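Local coordinates for metallo-beta-lactamase domain-containing protein 1 (Thermotoga maritima, PDB 1ZTC), which probably acts as a metal-dependent hydrolase of the metallo-beta-lactamase superfamily, perhaps an endoribonuclease, and binds nickel ions in this crystal, at residues Glu62-Ser65 / Ser70-Asp73; Asn89-Glu94 / Ile124-Asn129; Lys145-Pro150 / Lys195-Arg200. All coordinates share one frame; numbering follows the deposited sequence. Where two conformers were deposited one is given.

Contact 1: Glu62-Ser65 / Ser70-Asp73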
ATOM      1  N   GLU A  62       0.998 -17.542  -9.177  1.00 47.60           N
ATOM      2  CA  GLU A  62       1.400 -18.594  -8.267  1.00 49.21           C
ATOM      3  C   GLU A  62       0.265 -19.613  -8.050  1.00 46.29           C
ATOM      4  O   GLU A  62       0.502 -20.825  -8.074  1.00 44.00           O
ATOM      5  CB  GLU A  62       1.805 -17.854  -7.009  1.00 50.39           C
ATOM      6  CG  GLU A  62       2.236 -18.528  -5.810  1.00 60.44           C
ATOM      7  CD  GLU A  62       2.483 -17.429  -4.747  1.00 62.92           C
ATOM      8  OE1 GLU A  62       3.518 -16.703  -4.848  1.00 71.80           O
ATOM      9  OE2 GLU A  62       1.583 -17.243  -3.884  1.00 79.93           O
ATOM     10  N   LYS A  63      -0.975 -19.140  -7.887  1.00 43.69           N
ATOM     11  CA  LYS A  63      -2.095 -20.066  -7.687  1.00 44.94           C
ATOM     12  C   LYS A  63      -2.460 -20.847  -8.966  1.00 45.61           C
ATOM     13  O   LYS A  63      -2.739 -22.036  -8.905  1.00 44.15           O
ATOM     14  CB  LYS A  63      -3.324 -19.351  -7.161  1.00 45.14           C
ATOM     15  CG  LYS A  63      -3.138 -18.604  -5.865  1.00 49.80           C
ATOM     16  CD  LYS A  63      -2.798 -19.515  -4.724  1.00 50.50           C
ATOM     17  CE  LYS A  63      -2.297 -18.732  -3.528  1.00 54.47           C
ATOM     18  NZ  LYS A  63      -3.396 -18.169  -2.774  1.00 53.74           N
ATOM     19  N   PHE A  64      -2.452 -20.179 -10.113  1.00 44.38           N
ATOM     20  CA  PHE A  64      -2.680 -20.845 -11.375  1.00 45.24           C
ATOM     21  C   PHE A  64      -1.618 -21.917 -11.624  1.00 45.09           C
ATOM     22  O   PHE A  64      -1.928 -23.028 -12.069  1.00 45.38           O
ATOM     23  CB  PHE A  64      -2.720 -19.825 -12.523  1.00 45.69           C
ATOM     24  CG  PHE A  64      -4.109 -19.281 -12.798  1.00 46.64           C
ATOM     25  CD1 PHE A  64      -4.758 -18.475 -11.871  1.00 51.04           C
ATOM     26  CD2 PHE A  64      -4.772 -19.583 -13.993  1.00 50.64           C
ATOM     27  CE1 PHE A  64      -6.057 -17.964 -12.126  1.00 49.07           C
ATOM     28  CE2 PHE A  64      -6.061 -19.094 -14.244  1.00 49.07           C
ATOM     29  CZ  PHE A  64      -6.696 -18.272 -13.293  1.00 49.06           C
ATOM     30  N   SER A  65      -0.365 -21.587 -11.316  1.00 46.81           N
ATOM     31  CA  SER A  65       0.725 -22.565 -11.423  1.00 47.82           C
ATOM     32  C   SER A  65       0.492 -23.775 -10.516  1.00 49.05           C
ATOM     33  O   SER A  65       0.611 -24.915 -10.959  1.00 49.11           O
ATOM     34  CB  SER A  65       2.063 -21.926 -11.088  0.50 49.23           C
ATOM     35  OG  SER A  65       3.104 -22.852 -11.290  0.50 49.49           O
ATOM     36  N   SER A  70      -4.206 -22.641 -16.954  1.00 48.71           N
ATOM     37  CA  SER A  70      -3.933 -21.395 -17.619  1.00 48.23           C
ATOM     38  C   SER A  70      -5.219 -20.568 -17.589  1.00 47.44           C
ATOM     39  O   SER A  70      -6.299 -21.101 -17.361  1.00 47.22           O
ATOM     40  CB  SER A  70      -3.454 -21.728 -19.047  1.00 47.94           C
ATOM     41  OG  SER A  70      -3.938 -20.847 -20.028  1.00 52.13           O
ATOM     42  N   PRO A  71      -5.104 -19.255 -17.790  1.00 48.08           N
ATOM     43  CA  PRO A  71      -6.292 -18.425 -17.998  1.00 47.42           C
ATOM     44  C   PRO A  71      -7.215 -18.953 -19.111  1.00 43.70           C
ATOM     45  O   PRO A  71      -8.411 -18.793 -19.027  1.00 43.27           O
ATOM     46  CB  PRO A  71      -5.689 -17.066 -18.403  1.00 48.81           C
ATOM     47  CG  PRO A  71      -4.335 -17.043 -17.754  1.00 51.10           C
ATOM     48  CD  PRO A  71      -3.851 -18.466 -17.832  1.00 50.29           C
ATOM     49  N   ASP A  72      -6.646 -19.569 -20.137  1.00 43.14           N
ATOM     50  CA  ASP A  72      -7.425 -20.136 -21.243  1.00 44.46           C
ATOM     51  C   ASP A  72      -8.363 -21.256 -20.834  1.00 43.48           C
ATOM     52  O   ASP A  72      -9.258 -21.619 -21.593  1.00 41.57           O
ATOM     53  CB  ASP A  72      -6.510 -20.685 -22.344  1.00 45.44           C
ATOM     54  CG  ASP A  72      -5.614 -19.620 -22.946  1.00 47.50           C
ATOM     55  OD1 ASP A  72      -5.971 -18.428 -22.895  1.00 50.12           O
ATOM     56  OD2 ASP A  72      -4.537 -19.975 -23.455  1.00 47.63           O
ATOM     57  N   ASP A  73      -8.144 -21.815 -19.644  1.00 44.15           N
ATOM     58  CA  ASP A  73      -8.968 -22.926 -19.150  1.00 44.55           C
ATOM     59  C   ASP A  73     -10.169 -22.449 -18.368  1.00 44.01           C
ATOM     60  O   ASP A  73     -11.027 -23.242 -18.011  1.00 43.96           O
ATOM     61  CB  ASP A  73      -8.140 -23.861 -18.264  1.00 45.75           C
ATOM     62  CG  ASP A  73      -6.940 -24.487 -19.004  1.00 47.07           C
ATOM     63  OD1 ASP A  73      -7.087 -24.987 -20.149  1.00 49.10           O
ATOM     64  OD2 ASP A  73      -5.848 -24.484 -18.415  1.00 46.74           O
TER

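Contact 2: Asn89-Glu94 / Ile124-Asn129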
ATOM      1  N   ASN A  89      -9.216  -8.117 -14.047  1.00 42.02           N
ATOM      2  CA  ASN A  89      -8.523  -9.336 -14.505  1.00 43.47           C
ATOM      3  C   ASN A  89      -9.355 -10.178 -15.462  1.00 44.13           C
ATOM      4  O   ASN A  89      -8.847 -11.141 -16.036  1.00 44.28           O
ATOM      5  CB  ASN A  89      -8.023 -10.202 -13.314  1.00 44.68           C
ATOM      6  CG  ASN A  89      -6.910  -9.554 -12.540  1.00 41.96           C
ATOM      7  OD1 ASN A  89      -6.216  -8.700 -13.059  1.00 47.28           O
ATOM      8  ND2 ASN A  89      -6.692  -9.998 -11.290  1.00 39.52           N
ATOM      9  N   SER A  90     -10.627  -9.812 -15.643  1.00 44.70           N
ATOM     10  CA  SER A  90     -11.497 -10.443 -16.662  1.00 42.38           C
ATOM     11  C   SER A  90     -10.862 -10.411 -18.057  1.00 42.67           C
ATOM     12  O   SER A  90     -11.122 -11.276 -18.880  1.00 40.97           O
ATOM     13  CB  SER A  90     -12.850  -9.743 -16.679  1.00 42.56           C
ATOM     14  OG  SER A  90     -12.765  -8.386 -17.129  1.00 41.36           O
ATOM     15  N   VAL A  91     -10.012  -9.416 -18.323  1.00 42.96           N
ATOM     16  CA  VAL A  91      -9.308  -9.311 -19.588  1.00 43.34           C
ATOM     17  C   VAL A  91      -8.396 -10.512 -19.884  1.00 44.41           C
ATOM     18  O   VAL A  91      -8.028 -10.753 -21.038  1.00 44.84           O
ATOM     19  CB  VAL A  91      -8.500  -7.974 -19.704  1.00 44.08           C
ATOM     20  CG1 VAL A  91      -9.406  -6.783 -19.503  1.00 45.07           C
ATOM     21  CG2 VAL A  91      -7.306  -7.917 -18.686  1.00 45.37           C
ATOM     22  N   LEU A  92      -8.055 -11.286 -18.860  1.00 45.10           N
ATOM     23  CA  LEU A  92      -7.209 -12.474 -19.038  1.00 45.15           C
ATOM     24  C   LEU A  92      -7.938 -13.696 -19.593  1.00 45.98           C
ATOM     25  O   LEU A  92      -7.296 -14.588 -20.124  1.00 45.55           O
ATOM     26  CB  LEU A  92      -6.562 -12.867 -17.716  1.00 45.83           C
ATOM     27  CG  LEU A  92      -5.596 -11.838 -17.124  1.00 49.58           C
ATOM     28  CD1 LEU A  92      -5.274 -12.171 -15.687  1.00 55.24           C
ATOM     29  CD2 LEU A  92      -4.347 -11.743 -17.975  1.00 52.35           C
ATOM     30  N   PHE A  93      -9.259 -13.742 -19.462  1.00 45.29           N
ATOM     31  CA  PHE A  93     -10.006 -14.971 -19.735  1.00 46.07           C
ATOM     32  C   PHE A  93     -10.773 -14.856 -21.061  1.00 46.31           C
ATOM     33  O   PHE A  93     -11.929 -14.462 -21.105  1.00 49.54           O
ATOM     34  CB  PHE A  93     -10.898 -15.309 -18.551  1.00 44.14           C
ATOM     35  CG  PHE A  93     -10.171 -15.261 -17.240  1.00 44.78           C
ATOM     36  CD1 PHE A  93      -9.146 -16.152 -16.981  1.00 46.09           C
ATOM     37  CD2 PHE A  93     -10.448 -14.284 -16.311  1.00 45.79           C
ATOM     38  CE1 PHE A  93      -8.419 -16.070 -15.799  1.00 48.59           C
ATOM     39  CE2 PHE A  93      -9.741 -14.205 -15.131  1.00 46.25           C
ATOM     40  CZ  PHE A  93      -8.728 -15.113 -14.871  1.00 46.93           C
ATOM     41  N   GLU A  94     -10.105 -15.248 -22.133  1.00 46.64           N
ATOM     42  CA  GLU A  94     -10.615 -15.067 -23.491  1.00 47.91           C
ATOM     43  C   GLU A  94     -11.674 -16.089 -23.866  1.00 46.42           C
ATOM     44  O   GLU A  94     -12.387 -15.906 -24.859  1.00 45.08           O
ATOM     45  CB  GLU A  94      -9.499 -15.244 -24.548  1.00 49.59           C
ATOM     46  CG  GLU A  94      -8.073 -14.750 -24.205  1.00 59.48           C
ATOM     47  CD  GLU A  94      -7.759 -13.347 -24.690  1.00 60.83           C
ATOM     48  OE1 GLU A  94      -8.433 -12.852 -25.624  1.00 64.68           O
ATOM     49  OE2 GLU A  94      -6.811 -12.747 -24.133  1.00 65.82           O
ATOM     50  N   ILE A 124     -14.939  -3.804 -20.119  1.00 45.88           N
ATOM     51  CA  ILE A 124     -16.291  -4.263 -20.420  1.00 46.45           C
ATOM     52  C   ILE A 124     -16.415  -4.726 -21.860  1.00 46.93           C
ATOM     53  O   ILE A 124     -17.041  -5.733 -22.118  1.00 45.11           O
ATOM     54  CB  ILE A 124     -17.322  -3.167 -20.140  1.00 46.18           C
ATOM     55  CG1 ILE A 124     -17.450  -2.945 -18.637  1.00 45.80           C
ATOM     56  CG2 ILE A 124     -18.702  -3.476 -20.782  1.00 47.64           C
ATOM     57  CD1 ILE A 124     -18.069  -1.616 -18.265  1.00 50.33           C
ATOM     58  N   SER A 125     -15.772  -4.005 -22.788  1.00 46.81           N
ATOM     59  CA  SER A 125     -15.760  -4.388 -24.197  1.00 48.21           C
ATOM     60  C   SER A 125     -15.079  -5.708 -24.493  1.00 47.06           C
ATOM     61  O   SER A 125     -15.297  -6.271 -25.548  1.00 47.20           O
ATOM     62  CB  SER A 125     -15.040  -3.319 -25.023  1.00 50.28           C
ATOM     63  OG  SER A 125     -15.850  -2.174 -25.063  1.00 58.98           O
ATOM     64  N   SER A 126     -14.216  -6.167 -23.601  1.00 45.42           N
ATOM     65  CA  SER A 126     -13.505  -7.403 -23.814  1.00 46.34           C
ATOM     66  C   SER A 126     -14.386  -8.627 -23.583  1.00 46.53           C
ATOM     67  O   SER A 126     -14.010  -9.726 -23.979  1.00 47.79           O
ATOM     68  CB  SER A 126     -12.262  -7.456 -22.904  1.00 45.73           C
ATOM     69  OG  SER A 126     -12.576  -7.793 -21.548  1.00 44.46           O
ATOM     70  N   TRP A 127     -15.547  -8.447 -22.946  1.00 46.28           N
ATOM     71  CA  TRP A 127     -16.440  -9.575 -22.649  1.00 46.24           C
ATOM     72  C   TRP A 127     -17.235  -9.924 -23.892  1.00 48.39           C
ATOM     73  O   TRP A 127     -18.216  -9.249 -24.208  1.00 47.87           O
ATOM     74  CB  TRP A 127     -17.415  -9.245 -21.534  1.00 44.41           C
ATOM     75  CG  TRP A 127     -16.764  -8.707 -20.298  1.00 43.04           C
ATOM     76  CD1 TRP A 127     -15.466  -8.879 -19.906  1.00 43.04           C
ATOM     77  CD2 TRP A 127     -17.389  -7.910 -19.300  1.00 43.33           C
ATOM     78  NE1 TRP A 127     -15.238  -8.230 -18.704  1.00 43.11           N
ATOM     79  CE2 TRP A 127     -16.404  -7.621 -18.314  1.00 42.03           C
ATOM     80  CE3 TRP A 127     -18.683  -7.396 -19.142  1.00 45.12           C
ATOM     81  CZ2 TRP A 127     -16.676  -6.825 -17.195  1.00 46.67           C
ATOM     82  CZ3 TRP A 127     -18.961  -6.617 -18.021  1.00 44.51           C
ATOM     83  CH2 TRP A 127     -17.962  -6.346 -17.060  1.00 44.67           C
ATOM     84  N   LYS A 128     -16.831 -10.978 -24.588  1.00 49.08           N
ATOM     85  CA  LYS A 128     -17.488 -11.319 -25.856  1.00 51.34           C
ATOM     86  C   LYS A 128     -18.763 -12.152 -25.647  1.00 50.14           C
ATOM     87  O   LYS A 128     -19.715 -11.979 -26.362  1.00 50.19           O
ATOM     88  CB  LYS A 128     -16.504 -12.000 -26.815  1.00 54.10           C
ATOM     89  CG  LYS A 128     -15.220 -11.177 -27.123  1.00 63.92           C
ATOM     90  CD  LYS A 128     -15.514  -9.745 -27.657  1.00 70.91           C
ATOM     91  CE  LYS A 128     -14.248  -8.859 -27.652  1.00 74.14           C
ATOM     92  NZ  LYS A 128     -14.501  -7.409 -27.974  1.00 75.18           N
ATOM     93  N   ASN A 129     -18.790 -13.023 -24.646  1.00 48.91           N
ATOM     94  CA  ASN A 129     -19.988 -13.791 -24.344  1.00 48.26           C
ATOM     95  C   ASN A 129     -20.418 -13.475 -22.937  1.00 46.63           C
ATOM     96  O   ASN A 129     -19.682 -13.745 -21.957  1.00 44.16           O
ATOM     97  CB  ASN A 129     -19.734 -15.279 -24.499  1.00 49.72           C
ATOM     98  CG  ASN A 129     -19.333 -15.637 -25.908  1.00 56.71           C
ATOM     99  OD1 ASN A 129     -18.158 -15.866 -26.183  1.00 65.50           O
ATOM    100  ND2 ASN A 129     -20.300 -15.643 -26.818  1.00 55.85           N
TER
HETATM  101  O   HOH W   1     -12.355 -10.434 -21.233  1.00 40.59           O
HETATM  102  O   HOH W   2     -12.607 -12.290 -22.712  1.00 54.54           O

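Contact 3: Lys145-Pro150 / Lys195-Arg200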
ATOM      1  N   LYS A 145     -26.428 -20.221  -6.195  1.00 44.89           N
ATOM      2  CA  LYS A 145     -27.630 -19.406  -6.138  1.00 44.42           C
ATOM      3  C   LYS A 145     -27.262 -17.923  -6.191  1.00 44.33           C
ATOM      4  O   LYS A 145     -26.425 -17.462  -5.431  1.00 43.06           O
ATOM      5  CB  LYS A 145     -28.422 -19.718  -4.878  1.00 47.36           C
ATOM      6  CG  LYS A 145     -29.638 -18.808  -4.658  1.00 49.92           C
ATOM      7  CD  LYS A 145     -30.762 -19.054  -5.639  1.00 52.65           C
ATOM      8  CE  LYS A 145     -32.006 -18.307  -5.182  1.00 53.73           C
ATOM      9  NZ  LYS A 145     -33.234 -18.724  -5.900  1.00 55.51           N
ATOM     10  N   VAL A 146     -27.933 -17.206  -7.094  1.00 43.60           N
ATOM     11  CA  VAL A 146     -27.690 -15.781  -7.349  1.00 43.73           C
ATOM     12  C   VAL A 146     -28.718 -14.919  -6.647  1.00 42.26           C
ATOM     13  O   VAL A 146     -29.911 -15.132  -6.785  1.00 40.85           O
ATOM     14  CB  VAL A 146     -27.784 -15.470  -8.868  1.00 43.10           C
ATOM     15  CG1 VAL A 146     -27.462 -14.020  -9.139  1.00 43.90           C
ATOM     16  CG2 VAL A 146     -26.846 -16.373  -9.654  1.00 47.05           C
ATOM     17  N   PHE A 147     -28.244 -13.910  -5.934  1.00 42.61           N
ATOM     18  CA  PHE A 147     -29.119 -12.988  -5.225  1.00 43.20           C
ATOM     19  C   PHE A 147     -28.805 -11.578  -5.674  1.00 42.99           C
ATOM     20  O   PHE A 147     -27.635 -11.167  -5.697  1.00 42.54           O
ATOM     21  CB  PHE A 147     -28.886 -13.085  -3.716  1.00 43.19           C
ATOM     22  CG  PHE A 147     -29.308 -14.388  -3.119  1.00 43.09           C
ATOM     23  CD1 PHE A 147     -30.648 -14.675  -2.907  1.00 44.33           C
ATOM     24  CD2 PHE A 147     -28.367 -15.322  -2.749  1.00 46.97           C
ATOM     25  CE1 PHE A 147     -31.030 -15.894  -2.343  1.00 44.33           C
ATOM     26  CE2 PHE A 147     -28.745 -16.540  -2.188  1.00 45.03           C
ATOM     27  CZ  PHE A 147     -30.058 -16.817  -1.984  1.00 43.22           C
ATOM     28  N   HIS A 148     -29.841 -10.835  -6.018  1.00 41.74           N
ATOM     29  CA  HIS A 148     -29.692  -9.389  -6.309  1.00 42.88           C
ATOM     30  C   HIS A 148     -29.630  -8.639  -4.995  1.00 42.66           C
ATOM     31  O   HIS A 148     -30.587  -8.648  -4.220  1.00 43.51           O
ATOM     32  CB  HIS A 148     -30.859  -8.857  -7.142  1.00 41.55           C
ATOM     33  CG  HIS A 148     -30.616  -7.485  -7.719  1.00 41.87           C
ATOM     34  ND1 HIS A 148     -31.634  -6.677  -8.180  1.00 42.79           N
ATOM     35  CD2 HIS A 148     -29.468  -6.802  -7.947  1.00 41.87           C
ATOM     36  CE1 HIS A 148     -31.127  -5.557  -8.664  1.00 44.52           C
ATOM     37  NE2 HIS A 148     -29.811  -5.600  -8.524  1.00 40.87           N
ATOM     38  N   THR A 149     -28.498  -8.003  -4.741  1.00 43.73           N
ATOM     39  CA  THR A 149     -28.246  -7.367  -3.468  1.00 43.31           C
ATOM     40  C   THR A 149     -27.770  -5.931  -3.715  1.00 42.18           C
ATOM     41  O   THR A 149     -26.601  -5.620  -3.483  1.00 42.12           O
ATOM     42  CB  THR A 149     -27.219  -8.175  -2.654  1.00 41.83           C
ATOM     43  OG1 THR A 149     -26.054  -8.433  -3.451  1.00 42.44           O
ATOM     44  CG2 THR A 149     -27.789  -9.526  -2.229  1.00 41.19           C
ATOM     45  N   PRO A 150     -28.671  -5.068  -4.182  1.00 42.21           N
ATOM     46  CA  PRO A 150     -28.271  -3.727  -4.668  1.00 44.23           C
ATOM     47  C   PRO A 150     -28.019  -2.679  -3.563  1.00 45.05           C
ATOM     48  O   PRO A 150     -28.538  -1.597  -3.612  1.00 47.39           O
ATOM     49  CB  PRO A 150     -29.450  -3.326  -5.573  1.00 44.02           C
ATOM     50  CG  PRO A 150     -30.634  -4.020  -4.934  1.00 44.64           C
ATOM     51  CD  PRO A 150     -30.120  -5.307  -4.346  1.00 42.65           C
ATOM     52  N   LYS A 195     -28.794  -6.877   6.726  1.00 42.55           N
ATOM     53  CA  LYS A 195     -29.149  -7.704   7.821  1.00 43.08           C
ATOM     54  C   LYS A 195     -30.320  -8.621   7.452  1.00 43.74           C
ATOM     55  O   LYS A 195     -30.265  -9.805   7.724  1.00 44.34           O
ATOM     56  CB  LYS A 195     -29.500  -6.843   9.035  1.00 45.23           C
ATOM     57  CG  LYS A 195     -29.680  -7.642  10.331  1.00 46.16           C
ATOM     58  CD  LYS A 195     -31.094  -7.690  10.804  1.00 58.86           C
ATOM     59  CE  LYS A 195     -31.234  -8.561  12.081  1.00 62.83           C
ATOM     60  NZ  LYS A 195     -32.654  -8.939  12.265  1.00 64.93           N
ATOM     61  N   ASN A 196     -31.368  -8.085   6.811  1.00 42.51           N
ATOM     62  CA  ASN A 196     -32.492  -8.921   6.384  1.00 42.69           C
ATOM     63  C   ASN A 196     -32.056  -9.967   5.354  1.00 42.10           C
ATOM     64  O   ASN A 196     -32.568 -11.087   5.340  1.00 41.93           O
ATOM     65  CB  ASN A 196     -33.651  -8.091   5.824  1.00 41.36           C
ATOM     66  CG  ASN A 196     -34.309  -7.210   6.881  1.00 46.63           C
ATOM     67  OD1 ASN A 196     -34.250  -7.500   8.075  1.00 49.02           O
ATOM     68  ND2 ASN A 196     -34.932  -6.123   6.435  1.00 43.35           N
ATOM     69  N   PHE A 197     -31.124  -9.602   4.487  1.00 42.29           N
ATOM     70  CA  PHE A 197     -30.604 -10.542   3.515  1.00 42.25           C
ATOM     71  C   PHE A 197     -29.884 -11.712   4.184  1.00 43.36           C
ATOM     72  O   PHE A 197     -30.091 -12.865   3.845  1.00 42.74           O
ATOM     73  CB  PHE A 197     -29.678  -9.842   2.525  1.00 42.75           C
ATOM     74  CG  PHE A 197     -29.018 -10.797   1.551  1.00 41.27           C
ATOM     75  CD1 PHE A 197     -29.787 -11.536   0.663  1.00 46.83           C
ATOM     76  CD2 PHE A 197     -27.638 -10.978   1.558  1.00 43.45           C
ATOM     77  CE1 PHE A 197     -29.188 -12.443  -0.211  1.00 44.27           C
ATOM     78  CE2 PHE A 197     -27.028 -11.879   0.689  1.00 42.34           C
ATOM     79  CZ  PHE A 197     -27.814 -12.609  -0.201  1.00 42.57           C
ATOM     80  N   LEU A 198     -29.023 -11.419   5.136  1.00 44.90           N
ATOM     81  CA  LEU A 198     -28.317 -12.489   5.836  1.00 45.26           C
ATOM     82  C   LEU A 198     -29.293 -13.381   6.605  1.00 45.23           C
ATOM     83  O   LEU A 198     -29.071 -14.578   6.699  1.00 45.47           O
ATOM     84  CB  LEU A 198     -27.267 -11.947   6.769  1.00 44.51           C
ATOM     85  CG  LEU A 198     -26.130 -11.210   6.077  1.00 49.15           C
ATOM     86  CD1 LEU A 198     -25.218 -10.584   7.115  1.00 52.05           C
ATOM     87  CD2 LEU A 198     -25.366 -12.137   5.151  1.00 55.13           C
ATOM     88  N   ASP A 199     -30.368 -12.801   7.142  1.00 45.60           N
ATOM     89  CA  ASP A 199     -31.410 -13.591   7.784  1.00 46.75           C
ATOM     90  C   ASP A 199     -32.093 -14.534   6.793  1.00 47.51           C
ATOM     91  O   ASP A 199     -32.410 -15.675   7.128  1.00 47.91           O
ATOM     92  CB  ASP A 199     -32.520 -12.727   8.430  1.00 46.68           C
ATOM     93  CG  ASP A 199     -32.075 -12.026   9.701  1.00 52.04           C
ATOM     94  OD1 ASP A 199     -31.067 -12.446  10.312  1.00 53.59           O
ATOM     95  OD2 ASP A 199     -32.754 -11.043  10.093  1.00 57.65           O
ATOM     96  N   ARG A 200     -32.348 -14.037   5.587  1.00 46.92           N
ATOM     97  CA  ARG A 200     -32.975 -14.830   4.555  1.00 46.75           C
ATOM     98  C   ARG A 200     -32.096 -16.009   4.131  1.00 47.11           C
ATOM     99  O   ARG A 200     -32.581 -17.126   3.951  1.00 47.19           O
ATOM    100  CB  ARG A 200     -33.265 -13.968   3.333  1.00 47.51           C
ATOM    101  CG  ARG A 200     -33.995 -14.711   2.262  1.00 48.00           C
ATOM    102  CD  ARG A 200     -34.039 -13.972   0.940  1.00 48.16           C
ATOM    103  NE  ARG A 200     -34.589 -14.863  -0.077  1.00 47.92           N
ATOM    104  CZ  ARG A 200     -34.492 -14.719  -1.403  1.00 50.12           C
ATOM    105  NH1 ARG A 200     -33.858 -13.680  -1.965  1.00 48.05           N
ATOM    106  NH2 ARG A 200     -35.027 -15.647  -2.175  1.00 49.13           N
TER

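Contact 1: Glu62-Ser65 / Ser70-Asp73
S70 O is approached from two directions: D73 N donates a hydrogen bond to it at 3.0 Å, and the ring of F64 brings CE2 to 3.7 Å with its edge turned to the oxygen. The carbonyl belongs to a compact 3-10 turn. S70 is well suited to start it, because its short side chain can bend forward: D72 N donates to S70 OG at 3.0 Å, forming an ST turn. D73 reaches back the other way, and S70 N gives it a nearly straight bond, 2.9 Å to D73 OD2 at 170°, on the anti side of the carboxylate, 29° out of its plane. P71 fits the second position, since its ring fixes phi near the value the turn needs and presents CD as an apolar surface, 4.1 Å from F64 CD2. F64 also packs on I115 of the second subunit, while D72 OD1 makes a salt bridge to R118 of that subunit. The turn thus spends its backbone N-H groups on its own serine and aspartate oxygens, and what meets the phenylalanine is peptide and proline ring. The contact between helix 57-67 and the turn rests on van der Waals fit, with no hydrogen bond crossing it.

Contact 2: Asn89-Glu94 / Ile124-Asn129
S90 faces W127 directly: W127 NE1 donates to S90 OG at 2.9 Å, an almost straight bond (172°), with the oxygen at the ring's edge, 5° out of the indole plane. S90 OG sits between the backbone N and the carbonyl carbon (chi1 66°), where a small hydroxyl suits the place by bonding both the indole and I87 O. The carbonyl of S90 continues the link through water 1, 2.8 Å from S90 O and 2.7 Å from S126 OG; that serine hydroxyl is held by V123 O. V91 lays CG1 against S126 OG at 3.9 Å, an apolar branch covering the flank of the hydroxyl. At F93 the backbone carries the contact, with water 2 lying 2.8 Å from F93 O and 3.2 Å from S126 O. E94 OE2 forms a salt bridge with K122 of the second subunit, whose I119 also packs on V91. Helix 84-87 carries the nickel ligands D85 and H86, and the 3-10 turn that follows it is fastened to S126 and W127, after helix 114-125. W127 has I124 CA over one indole face and stacks with F98 of strand 97-101, just before the chain enters the neighbouring parallel strand 130-133.

Contact 3: Lys145-Pro150 / Lys195-Arg200
F147 leaves strand 144-148 toward helix 192-201, and five of its seven side-chain atoms, CB through CE1, meet it. CB starts the contact, 3.6 Å from F197 CE1. F147 CG comes closer still, at 3.5 Å from the same atom, while F147 CD2 lies against F197 CZ at 3.8 Å. The phenylalanine on the helix thus drives its edge into the face of the one on the strand, a T-shaped pair with centroids 5.2 Å apart and planes at 71°. At the CD1-CE1 edge of the ring, R200 NH1 comes to 3.5 Å from F147 CD1, and F147 CE1 lies over one face of the guanidinium, toward its rim. Here the edge of the phenyl ring is what touches, with the two planes 81° apart. R200 reaches the ring by an extended chain, and a salt bridge from its NH1 to E136 secures the charged end.

T149, two residues on from F147, also points to the helix. Its CG2 sits 3.7 Å from the centroid of F197, only 11° off the normal, a CH-pi contact. Threonine suits the spot because its branches divide the work: the methyl goes to the ring, and OG1 hydrogen-bonds to H156 ND1 and to S158 OG of strand 157-163. F197 presents its ring to both residues, a face to T149 and an edge to F147.

The helix therefore docks on this sheet of the metallo-beta-lactamase fold through aromatic and methyl groups at the buried centre. R200 contributes its flat guanidinium at the margin, where E136 probably eases the nearness of two positive charges: its carboxylate pairs with R200, while its backbone O accepts a hydrogen bond from K145 NZ.

From the N terminus the contacts come in series, and none nests in or crosses another. Contact 1 closes the short turn between helix 57-67 and strand 76-78. The metal ligands H81, H83, D85 and H86 follow before contact 2 opens, and that contact closes a longer loop holding strand 97-101 and most of helix 114-125. Contact 3 spans 145-200, enclosing ligands H152 and D174, and ties the second sheet to helix 192-201. Contacts 1 and 2 touch, F64 and P71 packing against F93, and together they form part of the border with the second subunit. Contact 3 lies on the opposite side of the chain's centre, about 31 Å from contact 1, centre to centre.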